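Local coordinates for GH26A (Muricauda sp. MAR_2010_75, PDB 6Q75), which probably hydrolyses glycosidic bonds in beta-mannan-type polysaccharides as a family 26 glycoside hydrolase, at residues V105-H110 and V158-L163; Q151-V156 and K199-R204; R204-N207 and L211-L214. One frame throughout, in Å; residues are numbered along the deposited sequence.

Interaction 1 of 3, residues V105-H110 and V158-L163; sequences VTLMWH and VHLKKL
Leu107 and Leu163 meet because each turns its CG anti to its own carbonyl carbon (chi1 -63° and -72°) and then runs on to CD1 with an extended second torsion. The two side chains therefore point at each other from strand and helix and touch tip to tip, Leu107 CD1 lying 3.8 Å from Leu163 CD1. The other methyl of each leucine is farther from the opposing segment, so a single branch on either side makes the principal contact. Leu160, one helical turn earlier, comes in with its CD2 branch, which stands 4.4 Å from Leu107 CD1, a looser van der Waals approach. Leu160 CD2 and Leu163 CD1 are themselves 4.4 Å apart, so Leu107 CD1 faces a pair of neighbouring helix methyls instead of one isolated group. All three touching leucines are buried, and the interface covers a modest 83 Å². Between backbones the gap is wide, with 9.6 Å from Leu107 CA to Leu160 CA, and between these two segments it is bridged by leucine side chains. The spacing and apolar chemistry fit a (beta/alpha)8 barrel, the fold of this family, in which helix 144-165 packs on the outside of the wall that contains strand 104-108. Residue alternation on the strand supports this reading: Leu107 faces the helix, whereas Thr106 turns the other way and bonds through OG1 to Arg173 of the next strand. Ile91 of helix 88-100 and Ile170 of strand 170-173 add further apolar contacts to Leu107, and Leu163 also rests on Ala95 of helix 88-100. Within the helix, Leu163 N donates to His159 O at 3.0 Å, a regular turn that sets the position from which the leucine projects.

Interaction 2 of 3, residues Q151-V156 and K199-R204; sequences QQVDQV and KQLYDR
Val153 and Leu201 mark the nearest approach of the two helix backbones, 7.8 Å between their CA atoms, where the axes of helical segments 151-156 and 199-204 pass 11.3 Å apart with N-to-C directions inclined at 52°. Leu201 CD1 sits against both methyls of Val153, 3.8 Å from CG2 and 3.9 Å from CG1, and Val153 CG1 also lies 3.8 Å from Arg204 CD. Leu201 thus covers the valine on the buried side, while the aliphatic part of Arg204 crosses it on the way to Asp154. That reach depends on the torsions, since Arg204 CG is anti to the backbone N (chi1 -175°) and the chain stays extended as far as NE. The guanidinium then grips the Asp154 carboxylate side-on. Arg204 NE gives a nearly linear bond of 2.7 Å to Asp154 OD1, which is met on its syn side and close to the guanidinium plane. Arg204 NH2 completes the pair with 3.0 Å to Asp154 OD2, using the syn lone pair of that oxygen; a weak 3.3 Å bond from Arg204 NH2 to Asp154 OD1 adds to it. The two flat groups are 25° apart, nearly coplanar, so the fork restrains the rotation of both. His209 NE2 also bonds to Asp154 OD1, giving this oxygen a second polar partner. With an alanine in place of Arg204, the carboxylate would probably be left without its charged mate and Val153 CG1 without its methylene cover. Trp149 of helix 144-165 extends the apolar side by touching Leu201. The arrangement, an apolar inner row and a salt bridge on the more solvent-accessible side, where Asp154 and Arg204 are both partly exposed, joins consecutive outer helices of the (beta/alpha)8 barrel, one before and one after strand 170-173.

Interaction 3 of 3, residues R204-N207 and L211-L214; sequences RLVN and LNNL
Leu205 and Leu211 are joined twice, by backbone and by side chain. Leu211 N donates to Leu205 O over 3.0 Å with an N-H...O angle of 161°. The same oxygen is approached by carbon, Leu211 CB standing 3.3 Å from Leu205 O. Beyond the bond the two leucines cross at a slant and touch through Leu205 CD2 and Leu211 CD1 at 3.9 Å. The other branch of Leu205 serves a different partner: its CD1 lies 4.0 Å from Leu214 CD1, with the two side chains roughly at right angles. Leu205 CG is anti to its carbonyl carbon (chi1 -68°), which places the fork where one methyl can meet each of the two leucines. Val206 joins through CG2, 3.9 Å from Leu211 O, although the bond from its CA to its CB leads away from the loop. A water then ties the helix end to Asn212, donating to Val206 O at 2.8 Å and to Asn212 OD1 at 2.7 Å. Asn212 OD1 is also bonded by Asn25 ND2, and Asn212 N by Gln164 OE1, so the loop is positioned from helix 144-165 and from the start of the modelled chain. Trp172 and Trp216 of the barrel strands pack against Leu205, and Asn213 ND2 bonds to Val168 O. These contacts lie in the turn that carries the chain from helix 194-208 into strand 214-221 of the (beta/alpha)8 barrel. The chemistry implies a division of labour at the last helical turns, where carbonyl oxygens Leu205 O and Val206 O are satisfied by a loop N-H and a water, while the leucine methyls probably shield the direct bond from solvent.

How the interactions relate
The three contacts lie on one side of the chain's centre, their own centres about 9 to 12 Å apart. Interactions 1 and 2 share helix 144-165, and their segments alternate along the chain; interaction 1 closes before interaction 3 opens. Interaction 2 shares Arg204 and helix 194-208 with interaction 3, which opens where interaction 2 ends. Trp109 connects the first two, its NE1 packing 3.4 Å from Val156 CG2. Leu211 CD2 lies 3.5 Å from Leu160 C, so the loop of interaction 3 closes back on the helix of interaction 1. Strand to helix, helix to helix and helix to loop, they knit consecutive beta-alpha units of one barrel wall.

Interaction 1 of 3, residues V105-H110 and V158-L163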
loop_
_atom_site.group_PDB
_atom_site.type_symbol
_atom_site.label_atom_id
_atom_site.label_comp_id
_atom_site.label_asym_id
_atom_site.label_seq_id
_atom_site.Cartn_x
_atom_site.Cartn_y
_atom_site.Cartn_z
ATOM N N VAL A 105 3.358 10.197 1.741
ATOM C CA VAL A 105 2.715 9.726 0.510
ATOM C C VAL A 105 2.755 8.207 0.444
ATOM O O VAL A 105 3.822 7.600 0.592
ATOM C CB VAL A 105 3.403 10.316 -0.736
ATOM C CG1 VAL A 105 2.929 9.576 -2.028
ATOM C CG2 VAL A 105 3.177 11.793 -0.817
ATOM N N THR A 106 1.602 7.581 0.164
ATOM C CA THR A 106 1.575 6.155 -0.142
ATOM C C THR A 106 0.891 5.925 -1.488
ATOM O O THR A 106 -0.068 6.616 -1.838
ATOM C CB THR A 106 0.884 5.317 0.982
ATOM O OG1 THR A 106 0.982 3.926 0.650
ATOM C CG2 THR A 106 -0.595 5.704 1.206
ATOM N N LEU A 107 1.433 4.990 -2.273
ATOM C CA LEU A 107 0.895 4.684 -3.598
ATOM C C LEU A 107 0.773 3.175 -3.767
ATOM O O LEU A 107 1.633 2.414 -3.306
ATOM C CB LEU A 107 1.795 5.269 -4.713
ATOM C CG LEU A 107 1.858 6.804 -4.664
ATOM C CD1 LEU A 107 2.929 7.323 -5.644
ATOM C CD2 LEU A 107 0.486 7.422 -4.974
ATOM N N MET A 108 -0.326 2.751 -4.393
ATOM C CA MET A 108 -0.581 1.362 -4.748
ATOM C C MET A 108 -0.797 1.269 -6.261
ATOM O O MET A 108 -0.674 2.262 -6.993
ATOM C CB MET A 108 -1.794 0.816 -3.984
ATOM C CG MET A 108 -3.086 1.544 -4.347
ATOM S SD MET A 108 -4.466 1.118 -3.263
ATOM C CE MET A 108 -4.541 -0.665 -3.493
ATOM N N TRP A 109 -1.165 0.075 -6.724
ATOM C CA TRP A 109 -1.177 -0.171 -8.164
ATOM C C TRP A 109 -2.070 -1.348 -8.521
ATOM O O TRP A 109 -1.574 -2.455 -8.764
ATOM C CB TRP A 109 0.250 -0.405 -8.662
ATOM C CG TRP A 109 0.399 -0.554 -10.174
ATOM C CD1 TRP A 109 -0.393 0.002 -11.148
ATOM C CD2 TRP A 109 1.372 -1.357 -10.858
ATOM N NE1 TRP A 109 0.072 -0.373 -12.410
ATOM C CE2 TRP A 109 1.134 -1.223 -12.248
ATOM C CE3 TRP A 109 2.434 -2.162 -10.427
ATOM C CZ2 TRP A 109 1.936 -1.866 -13.227
ATOM C CZ3 TRP A 109 3.213 -2.813 -11.395
ATOM C CH2 TRP A 109 2.947 -2.663 -12.774
ATOM N N HIS A 110 -3.385 -1.149 -8.532
ATOM C CA HIS A 110 -4.217 -2.111 -9.248
ATOM C C HIS A 110 -3.790 -2.114 -10.716
ATOM O O HIS A 110 -3.546 -1.061 -11.320
ATOM C CB HIS A 110 -5.691 -1.768 -9.160
ATOM C CG HIS A 110 -6.297 -2.013 -7.813
ATOM N ND1 HIS A 110 -6.584 -0.992 -6.934
ATOM C CD2 HIS A 110 -6.696 -3.160 -7.209
ATOM C CE1 HIS A 110 -7.144 -1.498 -5.845
ATOM N NE2 HIS A 110 -7.232 -2.811 -5.990
ATOM N N VAL A 158 8.163 5.286 -14.705
ATOM C CA VAL A 158 8.516 6.628 -15.162
ATOM C C VAL A 158 7.987 7.684 -14.195
ATOM O O VAL A 158 8.604 8.742 -14.011
ATOM C CB VAL A 158 7.998 6.866 -16.591
ATOM C CG1 VAL A 158 8.737 5.981 -17.568
ATOM C CG2 VAL A 158 6.523 6.611 -16.675
ATOM N N HIS A 159 6.858 7.411 -13.563
ATOM C CA HIS A 159 6.287 8.367 -12.619
ATOM C C HIS A 159 6.955 8.253 -11.253
ATOM O O HIS A 159 7.206 9.270 -10.596
ATOM C CB HIS A 159 4.771 8.143 -12.547
ATOM C CG HIS A 159 4.102 8.281 -13.883
ATOM N ND1 HIS A 159 4.176 9.436 -14.634
ATOM C CD2 HIS A 159 3.444 7.376 -14.652
ATOM C CE1 HIS A 159 3.555 9.253 -15.787
ATOM N NE2 HIS A 159 3.110 8.010 -15.827
ATOM N N LEU A 160 7.293 7.036 -10.824
ATOM C CA LEU A 160 8.081 6.910 -9.601
ATOM C C LEU A 160 9.419 7.626 -9.730
ATOM O O LEU A 160 9.916 8.210 -8.757
ATOM C CB LEU A 160 8.288 5.431 -9.268
ATOM C CG LEU A 160 7.000 4.663 -8.938
ATOM C CD1 LEU A 160 7.260 3.177 -8.750
ATOM C CD2 LEU A 160 6.262 5.233 -7.693
ATOM N N LYS A 161 9.990 7.644 -10.943
ATOM C CA LYS A 161 11.270 8.307 -11.146
ATOM C C LYS A 161 11.118 9.818 -11.092
ATOM O O LYS A 161 12.005 10.516 -10.594
ATOM C CB LYS A 161 11.839 7.904 -12.512
ATOM C CG LYS A 161 12.678 6.657 -12.541
ATOM C CD LYS A 161 12.932 6.275 -14.016
ATOM C CE LYS A 161 14.086 5.304 -14.186
ATOM N NZ LYS A 161 14.281 4.959 -15.638
ATOM N N LYS A 162 9.987 10.341 -11.560
ATOM C CA LYS A 162 9.729 11.765 -11.394
ATOM C C LYS A 162 9.579 12.118 -9.913
ATOM O O LYS A 162 10.059 13.168 -9.458
ATOM C CB LYS A 162 8.483 12.155 -12.185
ATOM C CG LYS A 162 8.113 13.616 -12.083
ATOM N N LEU A 163 8.956 11.234 -9.141
ATOM C CA LEU A 163 8.830 11.476 -7.701
ATOM C C LEU A 163 10.192 11.425 -7.007
ATOM O O LEU A 163 10.453 12.205 -6.088
ATOM C CB LEU A 163 7.850 10.464 -7.104
ATOM C CG LEU A 163 6.395 10.742 -7.494
ATOM C CD1 LEU A 163 5.531 9.518 -7.283
ATOM C CD2 LEU A 163 5.838 11.899 -6.668
#

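Interaction 2 of 3, residues Q151-V156 and K199-R204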
loop_
_atom_site.group_PDB
_atom_site.type_symbol
_atom_site.label_atom_id
_atom_site.label_comp_id
_atom_site.label_asym_id
_atom_site.label_seq_id
_atom_site.Cartn_x
_atom_site.Cartn_y
_atom_site.Cartn_z
ATOM N N GLN A 151 6.812 -3.835 -19.859
ATOM C CA GLN A 151 6.301 -2.573 -20.390
ATOM C C GLN A 151 5.251 -1.967 -19.468
ATOM O O GLN A 151 5.180 -0.743 -19.322
ATOM C CB GLN A 151 5.714 -2.775 -21.784
ATOM C CG GLN A 151 6.731 -3.209 -22.794
ATOM C CD GLN A 151 6.093 -3.568 -24.117
ATOM O OE1 GLN A 151 4.863 -3.586 -24.242
ATOM N NE2 GLN A 151 6.920 -3.848 -25.113
ATOM N N GLN A 152 4.412 -2.803 -18.867
ATOM C CA GLN A 152 3.420 -2.292 -17.923
ATOM C C GLN A 152 4.084 -1.741 -16.671
ATOM O O GLN A 152 3.648 -0.717 -16.129
ATOM C CB GLN A 152 2.434 -3.396 -17.562
ATOM C CG GLN A 152 1.555 -3.797 -18.730
ATOM C CD GLN A 152 0.797 -5.086 -18.473
ATOM O OE1 GLN A 152 1.110 -5.835 -17.545
ATOM N NE2 GLN A 152 -0.190 -5.361 -19.312
ATOM N N VAL A 153 5.120 -2.416 -16.180
ATOM C CA VAL A 153 5.887 -1.885 -15.050
ATOM C C VAL A 153 6.500 -0.540 -15.409
ATOM O O VAL A 153 6.501 0.395 -14.602
ATOM C CB VAL A 153 6.962 -2.896 -14.608
ATOM C CG1 VAL A 153 7.971 -2.267 -13.620
ATOM C CG2 VAL A 153 6.312 -4.115 -14.002
ATOM N N ASP A 154 7.045 -0.421 -16.624
ATOM C CA ASP A 154 7.726 0.815 -16.996
ATOM C C ASP A 154 6.764 1.996 -17.089
ATOM O O ASP A 154 7.177 3.144 -16.878
ATOM C CB ASP A 154 8.476 0.619 -18.323
ATOM C CG ASP A 154 9.670 -0.328 -18.204
ATOM O OD1 ASP A 154 9.988 -0.791 -17.097
ATOM O OD2 ASP A 154 10.308 -0.626 -19.231
ATOM N N GLN A 155 5.482 1.743 -17.378
ATOM C CA GLN A 155 4.490 2.819 -17.421
ATOM C C GLN A 155 4.218 3.418 -16.045
ATOM O O GLN A 155 3.640 4.504 -15.954
ATOM C CB GLN A 155 3.171 2.323 -18.021
ATOM C CG GLN A 155 3.212 2.163 -19.534
ATOM C CD GLN A 155 1.952 1.516 -20.099
ATOM O OE1 GLN A 155 1.342 0.650 -19.465
ATOM N NE2 GLN A 155 1.578 1.913 -21.320
ATOM N N VAL A 156 4.557 2.714 -14.974
ATOM C CA VAL A 156 4.490 3.288 -13.637
ATOM C C VAL A 156 5.853 3.797 -13.179
ATOM O O VAL A 156 5.945 4.833 -12.516
ATOM C CB VAL A 156 3.914 2.250 -12.652
ATOM C CG1 VAL A 156 3.950 2.785 -11.220
ATOM C CG2 VAL A 156 2.490 1.921 -13.047
ATOM N N LYS A 199 9.914 -10.396 -6.188
ATOM C CA LYS A 199 11.342 -10.172 -6.396
ATOM C C LYS A 199 11.634 -9.650 -7.794
ATOM O O LYS A 199 12.562 -8.851 -7.976
ATOM C CB LYS A 199 12.110 -11.463 -6.139
ATOM C CG LYS A 199 12.008 -11.977 -4.702
ATOM C CD LYS A 199 12.585 -13.372 -4.648
ATOM C CE LYS A 199 12.057 -14.202 -3.497
ATOM N NZ LYS A 199 12.573 -15.598 -3.681
ATOM N N GLN A 200 10.857 -10.085 -8.789
ATOM C CA GLN A 200 11.047 -9.591 -10.153
ATOM C C GLN A 200 10.686 -8.112 -10.254
ATOM O O GLN A 200 11.377 -7.333 -10.929
ATOM C CB GLN A 200 10.217 -10.421 -11.139
ATOM C CG GLN A 200 10.528 -10.153 -12.606
ATOM C CD GLN A 200 9.790 -11.127 -13.522
ATOM O OE1 GLN A 200 8.791 -10.775 -14.163
ATOM N NE2 GLN A 200 10.252 -12.356 -13.548
ATOM N N LEU A 201 9.596 -7.706 -9.604
ATOM C CA LEU A 201 9.257 -6.290 -9.579
ATOM C C LEU A 201 10.327 -5.508 -8.827
ATOM O O LEU A 201 10.715 -4.408 -9.239
ATOM C CB LEU A 201 7.886 -6.085 -8.922
ATOM C CG LEU A 201 7.431 -4.613 -8.878
ATOM C CD1 LEU A 201 7.062 -4.154 -10.273
ATOM C CD2 LEU A 201 6.213 -4.425 -7.963
ATOM N N TYR A 202 10.804 -6.063 -7.711
ATOM C CA TYR A 202 11.827 -5.384 -6.923
ATOM C C TYR A 202 13.070 -5.155 -7.767
ATOM O O TYR A 202 13.606 -4.041 -7.818
ATOM C CB TYR A 202 12.147 -6.211 -5.678
ATOM C CG TYR A 202 13.063 -5.507 -4.710
ATOM C CD1 TYR A 202 14.427 -5.480 -4.938
ATOM C CD2 TYR A 202 12.567 -4.879 -3.563
ATOM C CE1 TYR A 202 15.289 -4.845 -4.082
ATOM C CE2 TYR A 202 13.443 -4.233 -2.679
ATOM C CZ TYR A 202 14.797 -4.227 -2.948
ATOM O OH TYR A 202 15.708 -3.599 -2.110
ATOM N N ASP A 203 13.530 -6.210 -8.441
ATOM C CA ASP A 203 14.696 -6.083 -9.309
ATOM C C ASP A 203 14.473 -5.018 -10.378
ATOM O O ASP A 203 15.374 -4.217 -10.662
ATOM C CB ASP A 203 15.025 -7.445 -9.934
ATOM C CG ASP A 203 16.231 -7.398 -10.871
ATOM O OD1 ASP A 203 17.372 -7.157 -10.407
ATOM O OD2 ASP A 203 16.026 -7.623 -12.081
ATOM N N ARG A 204 13.297 -4.998 -11.009
ATOM C CA ARG A 204 13.125 -4.033 -12.090
ATOM C C ARG A 204 13.096 -2.609 -11.555
ATOM O O ARG A 204 13.679 -1.701 -12.136
ATOM C CB ARG A 204 11.854 -4.318 -12.891
ATOM C CG ARG A 204 11.754 -3.362 -14.100
ATOM C CD ARG A 204 10.997 -3.916 -15.305
ATOM N NE ARG A 204 11.264 -3.111 -16.506
ATOM C CZ ARG A 204 12.220 -3.368 -17.398
ATOM N NH1 ARG A 204 13.013 -4.423 -17.252
ATOM N NH2 ARG A 204 12.386 -2.575 -18.453
#

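Interaction 3 of 3, residues R204-N207 and L211-L214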
loop_
_atom_site.group_PDB
_atom_site.type_symbol
_atom_site.label_atom_id
_atom_site.label_comp_id
_atom_site.label_asym_id
_atom_site.label_seq_id
_atom_site.Cartn_x
_atom_site.Cartn_y
_atom_site.Cartn_z
ATOM N N ARG A 204 13.297 -4.998 -11.009
ATOM C CA ARG A 204 13.125 -4.033 -12.090
ATOM C C ARG A 204 13.096 -2.609 -11.555
ATOM O O ARG A 204 13.679 -1.701 -12.136
ATOM C CB ARG A 204 11.854 -4.318 -12.891
ATOM C CG ARG A 204 11.754 -3.362 -14.100
ATOM C CD ARG A 204 10.997 -3.916 -15.305
ATOM N NE ARG A 204 11.264 -3.111 -16.506
ATOM C CZ ARG A 204 12.220 -3.368 -17.398
ATOM N NH1 ARG A 204 13.013 -4.423 -17.252
ATOM N NH2 ARG A 204 12.386 -2.575 -18.453
ATOM N N LEU A 205 12.412 -2.378 -10.443
ATOM C CA LEU A 205 12.310 -1.002 -9.972
ATOM C C LEU A 205 13.603 -0.519 -9.326
ATOM O O LEU A 205 14.078 0.585 -9.620
ATOM C CB LEU A 205 11.145 -0.905 -9.003
ATOM C CG LEU A 205 9.778 -1.095 -9.651
ATOM C CD1 LEU A 205 8.708 -0.779 -8.573
ATOM C CD2 LEU A 205 9.588 -0.175 -10.838
ATOM N N VAL A 206 14.200 -1.336 -8.461
ATOM C CA VAL A 206 15.375 -0.881 -7.712
ATOM C C VAL A 206 16.639 -0.973 -8.558
ATOM O O VAL A 206 17.479 -0.066 -8.558
ATOM C CB VAL A 206 15.514 -1.698 -6.416
ATOM C CG1 VAL A 206 16.825 -1.341 -5.677
ATOM C CG2 VAL A 206 14.262 -1.512 -5.520
ATOM N N ASN A 207 16.820 -2.072 -9.267
ATOM C CA ASN A 207 18.085 -2.239 -9.967
ATOM C C ASN A 207 18.036 -1.702 -11.388
ATOM O O ASN A 207 18.979 -1.039 -11.829
ATOM C CB ASN A 207 18.488 -3.708 -9.966
ATOM C CG ASN A 207 18.744 -4.223 -8.579
ATOM O OD1 ASN A 207 19.315 -3.518 -7.740
ATOM N ND2 ASN A 207 18.322 -5.450 -8.314
ATOM N N LEU A 211 15.415 3.143 -8.665
ATOM C CA LEU A 211 14.455 3.804 -7.787
ATOM C C LEU A 211 14.852 3.514 -6.347
ATOM O O LEU A 211 14.750 2.376 -5.877
ATOM C CB LEU A 211 13.046 3.337 -8.103
ATOM C CG LEU A 211 12.497 3.955 -9.379
ATOM C CD1 LEU A 211 11.335 3.153 -9.885
ATOM C CD2 LEU A 211 12.068 5.379 -9.066
ATOM N N ASN A 212 15.420 4.517 -5.685
ATOM C CA ASN A 212 15.874 4.411 -4.310
ATOM C C ASN A 212 14.982 5.134 -3.318
ATOM O O ASN A 212 15.342 5.218 -2.142
ATOM C CB ASN A 212 17.309 4.933 -4.200
ATOM C CG ASN A 212 18.247 4.116 -5.044
ATOM O OD1 ASN A 212 18.145 2.887 -5.049
ATOM N ND2 ASN A 212 19.138 4.771 -5.782
ATOM N N ASN A 213 13.885 5.719 -3.774
ATOM C CA ASN A 213 12.982 6.467 -2.915
ATOM C C ASN A 213 11.782 5.646 -2.464
ATOM O O ASN A 213 10.840 6.215 -1.903
ATOM C CB ASN A 213 12.506 7.729 -3.629
ATOM C CG ASN A 213 11.701 7.400 -4.863
ATOM O OD1 ASN A 213 12.014 6.428 -5.574
ATOM N ND2 ASN A 213 10.653 8.182 -5.126
ATOM N N LEU A 214 11.779 4.336 -2.694
ATOM C CA LEU A 214 10.645 3.495 -2.323
ATOM C C LEU A 214 10.873 2.815 -0.979
ATOM O O LEU A 214 11.982 2.366 -0.672
ATOM C CB LEU A 214 10.382 2.434 -3.388
ATOM C CG LEU A 214 10.350 2.949 -4.835
ATOM C CD1 LEU A 214 10.141 1.809 -5.819
ATOM C CD2 LEU A 214 9.236 3.973 -4.982
HETATM O O HOH W 1 19.228 1.172 -6.818
#